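Local coordinates for XC6422 protein (Xanthomonas campestris, PDB 2FUK), which probably acts as a hydrolase, being a small serine enzyme of the alpha/beta-hydrolase fold that lacks a lid, at residues F75-V80 against F118-Y123; G85-D88 against G92-D95; T112-G117 against H210-W215; W147-V152 against Y175-T180; V160-A165 against V169-V174. One frame throughout, in Å; residues are numbered along the deposited sequence.

Contact 1: residues F75-V80 against F118-Y123; sequences FNFRSV and FSFGAY
Phe77 and Phe120 meet as an offset edge-to-face pair. The edge of the Phe120 ring is directed toward the face of Phe77. Their centroids are 5.5 Å apart and the planes stand at 82°. The closest atoms are Phe77 CE2 and Phe120 CE1, at 3.8 Å. The two side chains leave their backbones differently. In Phe77, CG lies opposite the carbonyl carbon (chi1 -79°). In Phe120, CG is swung away from the backbone N (chi1 171°), which carries its ring out from the first turn of the helix toward Phe77. Gly121 adds a lighter touch, its CA 4.4 Å from Phe77 CE2 and close to the plane of that ring. Phe77 opens a type II turn that is closed by the bond from Val80 N to Phe77 O, 3.1 Å. On the other side, Ser119 sits in the tight bend between strand and helix. The sequence around it fits the GxSxG nucleophile elbow of serine alpha/beta-hydrolases, so Ser119 is probably the nucleophile. The pair is buried. Glu93 of helix 92-107 touches both rings, Phe77 also leans on Cys43 of strand 38-43, and Phe120 begins helix 120-132 just after strand 112-118.

Contact 2: residues G85-D88 against G92-D95; sequences GSFD and GEQD
Asp88 and Glu93 each turn a carboxylate toward the other segment. The Asp88 side chain extends with CG on the far side of CA-CB from its N (chi1 -163°), and this sends OD2 toward the start of the helix. Glu93 starts with CG beside its own N and then bends at chi2 (80°). The bend brings its carboxylate back to the loop backbone. Two hydrogen bonds result. Asp88 N donates to Glu93 OE1 at 2.8 Å, nearly straight at 168°, and uses the syn lone pair of that oxygen. Gly92 N donates to Asp88 OD2, also at 2.8 Å, but this bond is clearly bent and uses the anti lone pair. Each side chain therefore holds the backbone of the other segment. Asp88 OD2 also comes within 3.4 Å of Gly92 CA.

The segment 85-88 belongs to the loop that leaves strand 71-75 and enters helix 92-107. This helix is part of a crossover of the alpha/beta-hydrolase sheet, leading on to strand 112-118. The carboxylate of Asp88 faces the N-terminal end of the helix, whose dipole probably steadies its negative charge.

Glu93 is held at its second oxygen too, since Gly90 N donates to OE2. Asp88 OD2 and Glu93 OE2 are 4.8 Å apart, so their like charges are near without touching, and the backbone N-H groups that donate to them probably offset this. Phe87 crosses Glu93 at about a right angle. Its CD1 lies 3.6 Å from Glu93 OE1, with the ring inclined to the carboxylate. The same ring also packs on Leu46 and Thr48.

Contact 3: residues T112-G117 against H210-W215; sequences TLWLAG and HGVRRW
Trp114 reaches from its strand to Val212 and Trp215 with the far end of its indole. With CG beside the backbone N and turned from the carbonyl carbon (chi1 -77°), the six-membered ring is carried toward the helix end. Val212 meets it at a slant. Its CB lies 3.8 Å from Trp114 CZ3 and 4.0 Å from Trp114 CH2. Val212 CG2 comes within 4.0 Å of Trp114 CZ3. At the neighbouring corner of the ring, Trp215 O lies near the indole plane, 3.6 Å from Trp114 CZ2. Trp215 CB is a little farther, 4.3 Å from the same CZ2. The indole of Trp215 itself turns away from Trp114 and places one face near Gly211 O. A backbone bond from Trp215 N to Val212 O, 2.8 Å, ties the two partners together near the C-terminal end of helix 201-212. Trp114 also packs on Val38, Ala40 and Val136 of the neighbouring strands, so it lies between the central sheet and the end of this helix. No hydrogen bond joins the segments. The contact is apolar apart from the carbonyl at the ring edge, so it probably depends on van der Waals packing more than on directed bonds.

Contact 4: residues W147-V152 against Y175-T180; sequences WDFSDV and YDWLET
The indole of Trp177 has Phe149 on one face and Leu178 on the other. Phe149 CD1 stands 3.2 Å above the plane, toward the rim. Leu178 CD2 lies 3.7 Å from the plane on the opposite side. A water sits in the plane at the indole edge. The Phe149 ring is turned with its own edge toward Trp177, and Trp147 O lies off one of its faces. This is an edge-to-face pair, although the planes are only 50° apart. The centroid of Phe149 is 4.5 Å from that of the six-membered ring. The nearest atoms are Phe149 CD1 and Trp177 CZ2, at 3.3 Å. With CG trans to the backbone N (chi1 161°), the Trp177 indole projects from helix 171-178 to the loop. There, Asp148 OD1 accepts from Ser150 N at 3.1 Å in an Asx turn that shapes the chain around Phe149. The water bridges the segments, donating to Phe149 O at 2.6 Å and accepting from Trp177 NE1 at 3.0 Å. The indole thus contributes both its pi face and its one N-H. Aromatic packing joins helix and loop near the surface, and the bridging water gives Phe149 O and Trp177 NE1 a partner.

Contact 5: residues V160-A165 against V169-V174; sequences VIQGDA and VDPQAV
Pro171 and Gln162 lose the most surface here, and Val174 comes next. Pro171 lies at the first turn of its helix, with its ring against the backbone of Gly163 and the side chain of Asp164. Its CG is 3.5 Å from Gly163 O, and its CB is 3.7 Å from Asp164 OD2. That oxygen has a stronger partner, the hydroxyl of Tyr175, while Asp164 OD1 forms a salt bridge with Arg189. Pro171 therefore packs against a carboxylate that is already held.

Gln162 points from the strand to the helix. Its side chain first runs out with CG directed away from the N (chi1 175°), then bends at chi2 (67°). The amide end faces Pro171, Val169 and Val174, and the Gln162 side chain crosses that of Pro171 at about a right angle. Val174 meets it from the next turn of the helix, with CG2 4.2 Å from Gln162 CD. These contacts are packing, and no hydrogen bond crosses between the segments.

Asp170 occupies the N-cap of the helix, and its OD1 accepts from Gln172 N at 3.1 Å. The short loop between the segments carries Asp166, whose OD1 accepts from Val169 N. Asp166 is probably the acid of a Ser-His-Asp triad with Ser119 and His195, and Val169 packs on His195. Strand 158-163 runs between strands 136-140 and 186-190, parallel to both. Helix 171-178 is the connection of the beta-alpha-beta unit from strand 158-163 to strand 186-190, and this contact packs its first turn against the strand it follows.

Contacts 1 and 2 adjoin, with centres about 9 Å apart. Arg78 NH2 comes within 3.0 Å of Gly92 O there. Contact 1 also meets contact 4, where Tyr123 CE1 lies 3.2 Å from Asp148 O. Contacts 4 and 5 share helix 171-178, and their centres are about 12 Å apart. The probable triad links contacts 1 and 5: Ser119 belongs to contact 1, and Asp166 lies in the loop between the segments of contact 5. Ser119 OG is 4.3 Å from Val169 CG2. The centre of contact 3 is about 18 Å from that of contact 1, on the opposite side of the chain's centre. Its strand leads into the probable nucleophile elbow, and Ala122 CB lies 3.5 Å from Gly117 O.

Contact 1: residues F75-V80 against F118-Y123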
# COMPACT_ATOMS: atom_id res chain seq x y z
N PHE A 75 14.10 9.94 -10.67
CA PHE A 75 15.01 10.21 -11.77
C PHE A 75 16.37 9.59 -11.51
O PHE A 75 16.74 9.31 -10.36
CB PHE A 75 15.14 11.73 -12.00
CG PHE A 75 16.01 12.44 -10.99
CD1 PHE A 75 17.35 12.70 -11.28
CD2 PHE A 75 15.49 12.86 -9.78
CE1 PHE A 75 18.16 13.38 -10.36
CE2 PHE A 75 16.28 13.54 -8.86
CZ PHE A 75 17.62 13.80 -9.15
N ASN A 76 17.11 9.36 -12.59
CA ASN A 76 18.44 8.79 -12.48
C ASN A 76 19.48 9.90 -12.48
O ASN A 76 19.45 10.79 -13.32
CB ASN A 76 18.71 7.84 -13.65
CG ASN A 76 18.04 6.50 -13.48
OD1 ASN A 76 17.82 6.06 -12.36
ND2 ASN A 76 17.75 5.83 -14.59
N PHE A 77 20.39 9.85 -11.50
CA PHE A 77 21.47 10.82 -11.43
C PHE A 77 22.37 10.56 -12.63
O PHE A 77 22.30 9.49 -13.24
CB PHE A 77 22.28 10.64 -10.14
CG PHE A 77 21.64 11.22 -8.91
CD1 PHE A 77 21.30 12.56 -8.85
CD2 PHE A 77 21.41 10.42 -7.79
CE1 PHE A 77 20.74 13.11 -7.69
CE2 PHE A 77 20.85 10.96 -6.63
CZ PHE A 77 20.52 12.31 -6.58
N ARG A 78 23.22 11.52 -12.96
CA ARG A 78 24.14 11.35 -14.07
C ARG A 78 24.88 10.00 -13.99
O ARG A 78 25.22 9.54 -12.90
CB ARG A 78 25.16 12.50 -14.08
CG ARG A 78 25.99 12.58 -12.82
CD ARG A 78 26.83 13.85 -12.80
NE ARG A 78 26.01 15.05 -12.92
CZ ARG A 78 26.51 16.27 -13.09
NH1 ARG A 78 27.82 16.44 -13.16
NH2 ARG A 78 25.69 17.32 -13.19
N SER A 79 25.11 9.39 -15.15
CA SER A 79 25.81 8.11 -15.29
C SER A 79 24.98 6.86 -15.01
O SER A 79 25.42 5.76 -15.30
CB SER A 79 27.07 8.08 -14.41
OG SER A 79 26.79 7.59 -13.11
N VAL A 80 23.78 7.03 -14.45
CA VAL A 80 22.92 5.89 -14.15
C VAL A 80 21.87 5.70 -15.24
O VAL A 80 21.30 6.67 -15.75
CB VAL A 80 22.23 6.08 -12.78
CG1 VAL A 80 21.23 4.96 -12.53
CG2 VAL A 80 23.28 6.09 -11.68
N PHE A 118 17.24 8.41 -0.42
CA PHE A 118 17.73 7.24 0.30
C PHE A 118 19.25 7.18 0.20
O PHE A 118 19.81 7.17 -0.91
CB PHE A 118 17.09 5.98 -0.28
CG PHE A 118 17.70 4.69 0.21
CD1 PHE A 118 18.01 4.51 1.55
CD2 PHE A 118 17.95 3.65 -0.68
CE1 PHE A 118 18.56 3.31 2.00
CE2 PHE A 118 18.50 2.44 -0.24
CZ PHE A 118 18.80 2.27 1.10
N SER A 119 19.90 7.14 1.36
CA SER A 119 21.36 7.05 1.48
C SER A 119 22.06 8.17 0.70
O SER A 119 21.96 9.34 1.07
CB SER A 119 21.83 5.66 1.03
OG SER A 119 23.03 5.27 1.68
N PHE A 120 22.78 7.82 -0.37
CA PHE A 120 23.44 8.86 -1.16
C PHE A 120 22.41 9.90 -1.59
O PHE A 120 22.70 11.09 -1.64
CB PHE A 120 24.11 8.24 -2.40
CG PHE A 120 24.63 9.26 -3.39
CD1 PHE A 120 23.92 9.54 -4.56
CD2 PHE A 120 25.82 9.93 -3.16
CE1 PHE A 120 24.39 10.47 -5.48
CE2 PHE A 120 26.30 10.87 -4.08
CZ PHE A 120 25.58 11.14 -5.24
N GLY A 121 21.20 9.43 -1.88
CA GLY A 121 20.14 10.34 -2.30
C GLY A 121 19.71 11.27 -1.18
O GLY A 121 19.20 12.37 -1.43
N ALA A 122 19.89 10.84 0.06
CA ALA A 122 19.53 11.66 1.21
C ALA A 122 20.61 12.74 1.36
O ALA A 122 20.32 13.88 1.74
CB ALA A 122 19.45 10.81 2.47
N TYR A 123 21.85 12.37 1.06
CA TYR A 123 22.95 13.32 1.15
C TYR A 123 22.74 14.42 0.11
O TYR A 123 22.82 15.60 0.43
CB TYR A 123 24.29 12.62 0.90
CG TYR A 123 25.46 13.55 0.63
CD1 TYR A 123 25.95 14.41 1.62
CD2 TYR A 123 26.08 13.56 -0.62
CE1 TYR A 123 27.04 15.26 1.37
CE2 TYR A 123 27.17 14.40 -0.88
CZ TYR A 123 27.64 15.25 0.13
OH TYR A 123 28.73 16.07 -0.12

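Contact 2: residues G85-D88 against G92-D95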
# COMPACT_ATOMS: atom_id res chain seq x y z
N GLY A 85 26.63 11.43 -18.57
CA GLY A 85 27.61 11.88 -17.60
C GLY A 85 28.28 10.83 -16.74
O GLY A 85 28.08 9.63 -16.92
N SER A 86 29.09 11.30 -15.80
CA SER A 86 29.79 10.42 -14.88
C SER A 86 29.58 10.83 -13.42
O SER A 86 29.38 12.01 -13.11
CB SER A 86 31.28 10.38 -15.21
OG SER A 86 31.80 11.69 -15.33
N PHE A 87 29.63 9.85 -12.53
CA PHE A 87 29.46 10.05 -11.10
C PHE A 87 30.32 11.22 -10.63
O PHE A 87 31.49 11.29 -10.97
CB PHE A 87 29.84 8.77 -10.37
CG PHE A 87 29.73 8.85 -8.88
CD1 PHE A 87 28.49 9.04 -8.27
CD2 PHE A 87 30.86 8.74 -8.08
CE1 PHE A 87 28.38 9.12 -6.89
CE2 PHE A 87 30.76 8.82 -6.69
CZ PHE A 87 29.53 9.01 -6.10
N ASP A 88 29.74 12.13 -9.85
CA ASP A 88 30.48 13.30 -9.37
C ASP A 88 30.45 13.46 -7.85
O ASP A 88 30.50 14.57 -7.33
CB ASP A 88 29.94 14.56 -10.06
CG ASP A 88 30.88 15.74 -9.96
OD1 ASP A 88 32.11 15.55 -10.11
OD2 ASP A 88 30.40 16.88 -9.73
N GLY A 92 27.88 17.41 -8.69
CA GLY A 92 27.08 17.62 -9.87
C GLY A 92 25.68 17.04 -9.72
O GLY A 92 24.75 17.49 -10.38
N GLU A 93 25.54 16.05 -8.84
CA GLU A 93 24.24 15.43 -8.63
C GLU A 93 23.26 16.44 -8.03
O GLU A 93 22.05 16.34 -8.25
CB GLU A 93 24.36 14.19 -7.74
CG GLU A 93 24.92 12.95 -8.46
CD GLU A 93 26.44 12.96 -8.61
OE1 GLU A 93 26.95 12.08 -9.34
OE2 GLU A 93 27.10 13.81 -8.00
N GLN A 94 23.77 17.41 -7.28
CA GLN A 94 22.91 18.43 -6.70
C GLN A 94 22.36 19.29 -7.83
O GLN A 94 21.23 19.78 -7.76
CB GLN A 94 23.68 19.32 -5.73
CG GLN A 94 24.04 18.66 -4.42
CD GLN A 94 24.87 19.58 -3.55
OE1 GLN A 94 24.44 20.67 -3.19
NE2 GLN A 94 26.09 19.15 -3.23
N ASP A 95 23.16 19.47 -8.87
CA ASP A 95 22.74 20.27 -10.01
C ASP A 95 21.70 19.49 -10.81
O ASP A 95 20.78 20.09 -11.37
CB ASP A 95 23.93 20.63 -10.90
CG ASP A 95 25.01 21.40 -10.15
OD1 ASP A 95 24.66 22.18 -9.24
OD2 ASP A 95 26.21 21.24 -10.49

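Contact 3: residues T112-G117 against H210-W215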
# COMPACT_ATOMS: atom_id res chain seq x y z
N THR A 112 3.49 22.69 -4.00
CA THR A 112 4.65 22.97 -3.16
C THR A 112 5.59 21.80 -3.43
O THR A 112 5.17 20.78 -4.01
CB THR A 112 4.31 23.04 -1.65
OG1 THR A 112 3.43 21.98 -1.29
CG2 THR A 112 3.67 24.38 -1.32
N LEU A 113 6.84 21.92 -3.03
CA LEU A 113 7.81 20.87 -3.30
C LEU A 113 8.34 20.11 -2.09
O LEU A 113 8.78 20.69 -1.10
CB LEU A 113 8.99 21.46 -4.06
CG LEU A 113 10.11 20.49 -4.43
CD1 LEU A 113 9.67 19.60 -5.57
CD2 LEU A 113 11.35 21.29 -4.82
N TRP A 114 8.30 18.79 -2.19
CA TRP A 114 8.83 17.92 -1.15
C TRP A 114 10.02 17.19 -1.74
O TRP A 114 10.01 16.83 -2.91
CB TRP A 114 7.78 16.90 -0.70
CG TRP A 114 6.71 17.44 0.21
CD1 TRP A 114 6.27 18.74 0.28
CD2 TRP A 114 5.89 16.69 1.10
NE1 TRP A 114 5.21 18.82 1.16
CE2 TRP A 114 4.96 17.58 1.68
CE3 TRP A 114 5.85 15.33 1.46
CZ2 TRP A 114 3.99 17.16 2.60
CZ3 TRP A 114 4.89 14.92 2.38
CH2 TRP A 114 3.97 15.83 2.94
N LEU A 115 11.06 16.98 -0.94
CA LEU A 115 12.24 16.26 -1.39
C LEU A 115 12.49 15.09 -0.45
O LEU A 115 12.26 15.18 0.75
CB LEU A 115 13.48 17.17 -1.38
CG LEU A 115 13.55 18.35 -2.36
CD1 LEU A 115 14.88 19.08 -2.18
CD2 LEU A 115 13.43 17.84 -3.79
N ALA A 116 12.92 13.97 -1.02
CA ALA A 116 13.23 12.79 -0.23
C ALA A 116 14.39 12.08 -0.90
O ALA A 116 14.63 12.26 -2.09
CB ALA A 116 12.01 11.86 -0.16
N GLY A 117 15.10 11.27 -0.13
CA GLY A 117 16.22 10.55 -0.71
C GLY A 117 16.63 9.42 0.19
O GLY A 117 16.40 9.45 1.39
N HIS A 210 3.14 8.02 8.56
CA HIS A 210 2.81 8.59 9.86
C HIS A 210 3.68 9.81 10.14
O HIS A 210 3.23 10.77 10.77
CB HIS A 210 3.02 7.56 10.96
CG HIS A 210 2.67 8.07 12.32
ND1 HIS A 210 1.38 8.38 12.69
CD2 HIS A 210 3.45 8.38 13.39
CE1 HIS A 210 1.38 8.85 13.92
NE2 HIS A 210 2.62 8.86 14.37
N GLY A 211 4.92 9.77 9.67
CA GLY A 211 5.83 10.87 9.90
C GLY A 211 5.48 12.17 9.19
O GLY A 211 5.71 13.25 9.72
N VAL A 212 4.93 12.07 7.98
CA VAL A 212 4.58 13.27 7.22
C VAL A 212 3.10 13.65 7.26
O VAL A 212 2.73 14.72 6.79
CB VAL A 212 5.01 13.15 5.73
CG1 VAL A 212 6.50 12.84 5.63
CG2 VAL A 212 4.18 12.07 5.03
N ARG A 213 2.27 12.77 7.81
CA ARG A 213 0.83 13.00 7.90
C ARG A 213 0.38 14.43 8.22
O ARG A 213 -0.42 15.02 7.49
CB ARG A 213 0.22 12.07 8.94
CG ARG A 213 -1.24 12.36 9.25
CD ARG A 213 -2.12 11.92 8.10
NE ARG A 213 -2.08 10.48 7.92
CZ ARG A 213 -2.52 9.85 6.83
NH1 ARG A 213 -2.45 8.53 6.76
NH2 ARG A 213 -2.99 10.54 5.80
N ARG A 214 0.90 14.97 9.31
CA ARG A 214 0.53 16.30 9.74
C ARG A 214 1.09 17.44 8.91
O ARG A 214 0.76 18.61 9.14
CB ARG A 214 0.89 16.49 11.22
CG ARG A 214 -0.08 15.77 12.15
CD ARG A 214 0.46 15.68 13.58
NE ARG A 214 -0.49 15.03 14.48
CZ ARG A 214 -1.59 15.60 14.95
NH1 ARG A 214 -2.39 14.92 15.77
NH2 ARG A 214 -1.91 16.84 14.61
N TRP A 215 1.95 17.13 7.95
CA TRP A 215 2.51 18.18 7.11
C TRP A 215 1.77 18.26 5.77
O TRP A 215 2.10 19.08 4.92
CB TRP A 215 4.01 17.96 6.86
CG TRP A 215 4.82 17.92 8.12
CD1 TRP A 215 4.53 18.53 9.31
CD2 TRP A 215 6.07 17.23 8.31
NE1 TRP A 215 5.52 18.25 10.24
CE2 TRP A 215 6.47 17.46 9.65
CE3 TRP A 215 6.88 16.44 7.49
CZ2 TRP A 215 7.65 16.92 10.18
CZ3 TRP A 215 8.05 15.91 8.01
CH2 TRP A 215 8.43 16.15 9.34

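Contact 4: residues W147-V152 against Y175-T180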
# COMPACT_ATOMS: atom_id res chain seq x y z
N TRP A 147 29.78 11.18 4.41
CA TRP A 147 29.62 12.40 3.63
C TRP A 147 29.56 13.62 4.56
O TRP A 147 29.27 13.49 5.75
CB TRP A 147 28.34 12.35 2.79
CG TRP A 147 28.31 11.24 1.77
CD1 TRP A 147 27.66 10.05 1.88
CD2 TRP A 147 28.96 11.23 0.50
NE1 TRP A 147 27.85 9.29 0.75
CE2 TRP A 147 28.65 9.99 -0.11
CE3 TRP A 147 29.77 12.14 -0.19
CZ2 TRP A 147 29.12 9.64 -1.38
CZ3 TRP A 147 30.25 11.78 -1.46
CH2 TRP A 147 29.92 10.54 -2.04
N ASP A 148 29.82 14.80 4.00
CA ASP A 148 29.80 16.02 4.80
C ASP A 148 28.43 16.68 4.86
O ASP A 148 27.92 17.14 3.84
CB ASP A 148 30.83 17.01 4.26
CG ASP A 148 30.75 18.34 4.95
OD1 ASP A 148 30.73 18.36 6.20
OD2 ASP A 148 30.71 19.37 4.23
N PHE A 149 27.86 16.75 6.07
CA PHE A 149 26.55 17.36 6.30
C PHE A 149 26.64 18.74 6.95
O PHE A 149 25.64 19.27 7.44
CB PHE A 149 25.69 16.47 7.21
CG PHE A 149 25.32 15.14 6.60
CD1 PHE A 149 24.84 14.12 7.42
CD2 PHE A 149 25.46 14.90 5.24
CE1 PHE A 149 24.50 12.87 6.89
CE2 PHE A 149 25.12 13.65 4.70
CZ PHE A 149 24.65 12.64 5.52
N SER A 150 27.84 19.31 6.98
CA SER A 150 28.02 20.62 7.59
C SER A 150 27.45 21.74 6.73
O SER A 150 27.40 21.64 5.50
CB SER A 150 29.50 20.88 7.90
OG SER A 150 30.30 20.78 6.74
N ASP A 151 27.01 22.81 7.38
CA ASP A 151 26.45 23.96 6.68
C ASP A 151 25.29 23.60 5.73
O ASP A 151 25.25 24.04 4.58
CB ASP A 151 27.55 24.69 5.90
CG ASP A 151 27.16 26.11 5.52
OD1 ASP A 151 27.99 26.83 4.92
OD2 ASP A 151 26.02 26.51 5.83
N VAL A 152 24.37 22.78 6.22
CA VAL A 152 23.18 22.41 5.46
C VAL A 152 22.02 23.17 6.09
O VAL A 152 22.05 23.48 7.28
CB VAL A 152 22.91 20.89 5.51
CG1 VAL A 152 21.55 20.59 4.92
CG2 VAL A 152 23.97 20.15 4.73
N TYR A 175 22.84 9.17 14.80
CA TYR A 175 22.33 9.71 16.05
C TYR A 175 23.29 10.72 16.68
O TYR A 175 22.86 11.75 17.21
CB TYR A 175 22.02 8.57 17.03
CG TYR A 175 21.18 7.46 16.42
CD1 TYR A 175 20.22 7.75 15.45
CD2 TYR A 175 21.36 6.13 16.80
CE1 TYR A 175 19.47 6.74 14.86
CE2 TYR A 175 20.61 5.11 16.21
CZ TYR A 175 19.67 5.42 15.24
OH TYR A 175 18.94 4.42 14.63
N ASP A 176 24.60 10.44 16.62
CA ASP A 176 25.58 11.36 17.19
C ASP A 176 25.53 12.71 16.48
O ASP A 176 25.81 13.74 17.08
CB ASP A 176 27.00 10.80 17.07
CG ASP A 176 27.30 9.67 18.04
OD1 ASP A 176 26.47 9.39 18.93
OD2 ASP A 176 28.38 9.05 17.91
N TRP A 177 25.19 12.69 15.20
CA TRP A 177 25.09 13.90 14.40
C TRP A 177 23.79 14.65 14.69
O TRP A 177 23.79 15.86 14.92
CB TRP A 177 25.20 13.54 12.91
CG TRP A 177 24.68 14.58 11.96
CD1 TRP A 177 25.06 15.88 11.87
CD2 TRP A 177 23.67 14.38 10.95
NE1 TRP A 177 24.35 16.52 10.87
CE2 TRP A 177 23.50 15.62 10.29
CE3 TRP A 177 22.91 13.28 10.55
CZ2 TRP A 177 22.58 15.78 9.25
CZ3 TRP A 177 22.00 13.45 9.50
CH2 TRP A 177 21.85 14.69 8.87
N LEU A 178 22.68 13.91 14.71
CA LEU A 178 21.39 14.52 14.95
C LEU A 178 21.26 15.15 16.34
O LEU A 178 20.56 16.15 16.50
CB LEU A 178 20.27 13.50 14.76
CG LEU A 178 20.03 13.06 13.31
CD1 LEU A 178 18.84 12.09 13.25
CD2 LEU A 178 19.77 14.28 12.43
N GLU A 179 21.94 14.59 17.33
CA GLU A 179 21.83 15.13 18.68
C GLU A 179 22.53 16.48 18.86
O GLU A 179 22.39 17.11 19.91
CB GLU A 179 22.36 14.11 19.70
CG GLU A 179 23.81 13.69 19.51
CD GLU A 179 24.28 12.66 20.52
OE1 GLU A 179 23.45 11.86 21.01
OE2 GLU A 179 25.49 12.62 20.83
N THR A 180 23.24 16.93 17.84
CA THR A 180 23.95 18.22 17.92
C THR A 180 23.22 19.36 17.21
O THR A 180 23.62 20.51 17.31
CB THR A 180 25.37 18.13 17.31
OG1 THR A 180 25.26 18.01 15.89
CG2 THR A 180 26.13 16.95 17.87
O HOH W 1 24.88 19.30 9.89

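Contact 5: residues V160-A165 against V169-V174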
# COMPACT_ATOMS: atom_id res chain seq x y z
N VAL A 160 13.59 11.93 9.41
CA VAL A 160 14.70 11.00 9.22
C VAL A 160 14.26 9.61 9.65
O VAL A 160 13.69 9.43 10.73
CB VAL A 160 15.94 11.41 10.06
CG1 VAL A 160 17.00 10.31 9.97
CG2 VAL A 160 16.51 12.72 9.55
N ILE A 161 14.51 8.62 8.79
CA ILE A 161 14.18 7.24 9.08
C ILE A 161 15.47 6.43 8.99
O ILE A 161 16.17 6.48 7.97
CB ILE A 161 13.14 6.69 8.08
CG1 ILE A 161 11.85 7.50 8.22
CG2 ILE A 161 12.89 5.21 8.34
CD1 ILE A 161 10.82 7.21 7.17
N GLN A 162 15.78 5.70 10.05
CA GLN A 162 17.01 4.92 10.08
C GLN A 162 16.85 3.49 10.56
O GLN A 162 16.24 3.25 11.60
CB GLN A 162 18.02 5.64 10.98
CG GLN A 162 19.33 4.87 11.19
CD GLN A 162 20.13 4.76 9.91
OE1 GLN A 162 20.64 3.69 9.57
NE2 GLN A 162 20.25 5.87 9.20
N GLY A 163 17.40 2.54 9.81
CA GLY A 163 17.33 1.16 10.24
C GLY A 163 18.38 0.98 11.32
O GLY A 163 19.53 1.37 11.14
N ASP A 164 18.00 0.40 12.46
CA ASP A 164 18.94 0.23 13.55
C ASP A 164 19.90 -0.94 13.43
O ASP A 164 20.71 -1.18 14.34
CB ASP A 164 18.20 0.18 14.88
CG ASP A 164 18.35 1.45 15.67
OD1 ASP A 164 17.39 1.84 16.35
OD2 ASP A 164 19.44 2.06 15.62
N ALA A 165 19.83 -1.68 12.33
CA ALA A 165 20.73 -2.80 12.08
C ALA A 165 21.39 -2.57 10.72
O ALA A 165 21.76 -3.52 10.02
CB ALA A 165 19.95 -4.11 12.08
N VAL A 169 25.51 2.16 6.80
CA VAL A 169 25.53 3.43 7.52
C VAL A 169 25.46 3.11 9.00
O VAL A 169 24.57 2.39 9.44
CB VAL A 169 24.32 4.32 7.16
CG1 VAL A 169 24.31 5.56 8.03
CG2 VAL A 169 24.37 4.70 5.69
N ASP A 170 26.42 3.63 9.76
CA ASP A 170 26.46 3.40 11.21
C ASP A 170 25.35 4.19 11.88
O ASP A 170 25.42 5.42 11.96
CB ASP A 170 27.80 3.88 11.76
CG ASP A 170 27.99 3.52 13.22
OD1 ASP A 170 27.04 3.03 13.86
OD2 ASP A 170 29.11 3.72 13.74
N PRO A 171 24.31 3.50 12.39
CA PRO A 171 23.21 4.20 13.05
C PRO A 171 23.69 5.18 14.12
O PRO A 171 23.18 6.31 14.22
CB PRO A 171 22.39 3.07 13.66
CG PRO A 171 22.63 1.93 12.70
CD PRO A 171 24.11 2.04 12.44
N GLN A 172 24.68 4.77 14.91
CA GLN A 172 25.17 5.64 15.97
C GLN A 172 25.79 6.91 15.42
O GLN A 172 25.75 7.96 16.06
CB GLN A 172 26.17 4.89 16.86
CG GLN A 172 26.44 5.61 18.18
CD GLN A 172 25.16 5.93 18.93
OE1 GLN A 172 24.33 5.04 19.18
NE2 GLN A 172 24.98 7.19 19.31
N ALA A 173 26.36 6.82 14.22
CA ALA A 173 26.96 8.00 13.59
C ALA A 173 25.85 9.00 13.25
O ALA A 173 26.03 10.22 13.35
CB ALA A 173 27.70 7.61 12.32
N VAL A 174 24.71 8.47 12.82
CA VAL A 174 23.56 9.30 12.49
C VAL A 174 23.05 9.97 13.76
O VAL A 174 22.86 11.19 13.80
CB VAL A 174 22.43 8.44 11.87
CG1 VAL A 174 21.18 9.29 11.65
CG2 VAL A 174 22.90 7.84 10.55